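Local coordinates for arginine 3rd transport system periplasmic binding protein (Legionella pneumophila subsp. pneumophila str. Philadelphia 1, PDB 3KZG), which probably binds arginine in the periplasm and hands it to a membrane transporter for uptake, at residues Y27-D30 with I31-Q35. Sequence-based numbering, arbitrary orientation.
Sequences YGFD and IDLMQ
Gly28 and Asp32 meet across the first turn of helix 29-40, with Gly28 at the N-cap position. The helix belongs to one lobe of a periplasmic binding protein fold, and its start packs against strands 17-18 and 44-50 and helix 220-228.

Three backbone hydrogen bonds step along the helix. Asp32 N gives a nearly straight one to Gly28 O (3.2 Å, 172° at the hydrogen). Leu33 N reaches Phe29 O at 2.9 Å. Met34 N, of a selenomethionine, reaches Asp30 O at 3.0 Å. The backbone angles of Gly28 suit a residue without a side chain, since a CB there would jam against the carbonyl O of Tyr27. Ile31 CG1 lies against the carbonyl carbon of Tyr27, 3.7 Å from Tyr27 C.

Both aspartates are hydrogen-bonded beyond the helix start. Asp30 OD2 takes a hydrogen bond from Ser70 N, and its OD1 has a weak one with Tyr87 OH. Asp32 CG lies beside its own backbone N (chi1 -65°), which turns the carboxylate back toward the helix start. Its OD2 is hydrogen-bonded to Tyr228 OH.

Between the two segments one apolar side-chain pair meets. Phe29 CE2 approaches Leu33 CD2 obliquely at 4.2 Å, while Tyr228 and Phe229 pack edge-to-face with the same ring.

One water joins cap and first turn: it accepts from Gly28 N at 2.7 Å and donates to Asp32 OD1 at 2.9 Å.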
# COMPACT_ATOMS: atom_id res chain seq x y z
N TYR A 27 25.28 6.04 16.57
CA TYR A 27 23.91 5.65 16.29
C TYR A 27 23.03 6.87 16.06
O TYR A 27 23.31 7.97 16.54
CB TYR A 27 23.36 4.79 17.43
CG TYR A 27 23.06 5.52 18.72
CD1 TYR A 27 21.87 6.23 18.88
CD2 TYR A 27 23.96 5.49 19.79
CE1 TYR A 27 21.57 6.88 20.07
CE2 TYR A 27 23.67 6.14 20.99
CZ TYR A 27 22.47 6.83 21.12
OH TYR A 27 22.20 7.49 22.29
N GLY A 28 21.96 6.66 15.30
CA GLY A 28 21.03 7.73 14.99
C GLY A 28 20.55 7.58 13.56
O GLY A 28 21.08 6.76 12.81
N PHE A 29 19.54 8.36 13.18
CA PHE A 29 19.01 8.28 11.83
C PHE A 29 20.04 8.55 10.73
O PHE A 29 20.10 7.80 9.75
CB PHE A 29 17.84 9.25 11.66
CG PHE A 29 17.20 9.18 10.30
CD1 PHE A 29 16.38 8.11 9.96
CD2 PHE A 29 17.43 10.17 9.36
CE1 PHE A 29 15.80 8.02 8.70
CE2 PHE A 29 16.85 10.10 8.09
CZ PHE A 29 16.04 9.02 7.76
N ASP A 30 20.84 9.60 10.87
CA ASP A 30 21.84 9.92 9.85
C ASP A 30 22.83 8.79 9.67
O ASP A 30 23.26 8.49 8.56
CB ASP A 30 22.62 11.20 10.20
CG ASP A 30 21.84 12.46 9.92
OD1 ASP A 30 20.93 12.41 9.07
OD2 ASP A 30 22.15 13.51 10.53
N ILE A 31 23.20 8.16 10.78
CA ILE A 31 24.16 7.07 10.73
C ILE A 31 23.60 5.92 9.90
O ILE A 31 24.26 5.44 8.98
CB ILE A 31 24.50 6.54 12.14
CG1 ILE A 31 24.97 7.69 13.04
CG2 ILE A 31 25.57 5.45 12.05
CD1 ILE A 31 26.08 8.54 12.46
N ASP A 32 22.39 5.48 10.24
CA ASP A 32 21.75 4.37 9.54
C ASP A 32 21.51 4.68 8.06
O ASP A 32 21.67 3.81 7.20
CB ASP A 32 20.41 4.00 10.20
CG ASP A 32 20.56 3.46 11.62
OD1 ASP A 32 21.66 2.97 11.98
OD2 ASP A 32 19.57 3.52 12.38
N LEU A 33 21.13 5.91 7.75
CA LEU A 33 20.88 6.28 6.36
C LEU A 33 22.16 6.20 5.54
O LEU A 33 22.23 5.48 4.54
CB LEU A 33 20.31 7.70 6.27
CG LEU A 33 20.04 8.15 4.83
CD1 LEU A 33 19.06 7.18 4.17
CD2 LEU A 33 19.50 9.56 4.82
N MSE A 34 23.18 6.93 5.98
CA MSE A 34 24.48 6.97 5.32
C MSE A 34 25.04 5.55 5.17
O MSE A 34 25.56 5.18 4.12
CB MSE A 34 25.45 7.83 6.13
CG MSE A 34 26.73 8.25 5.40
SE MSE A 34 26.37 9.13 3.72
CE MSE A 34 26.11 10.94 4.34
N GLN A 35 24.92 4.76 6.24
CA GLN A 35 25.40 3.38 6.23
C GLN A 35 24.78 2.61 5.07
O GLN A 35 25.48 1.94 4.31
CB GLN A 35 25.03 2.70 7.55
CG GLN A 35 25.57 1.29 7.72
CD GLN A 35 27.08 1.25 7.85
OE1 GLN A 35 27.81 1.40 6.87
NE2 GLN A 35 27.57 1.07 9.08
O HOH W 1 21.71 4.05 14.64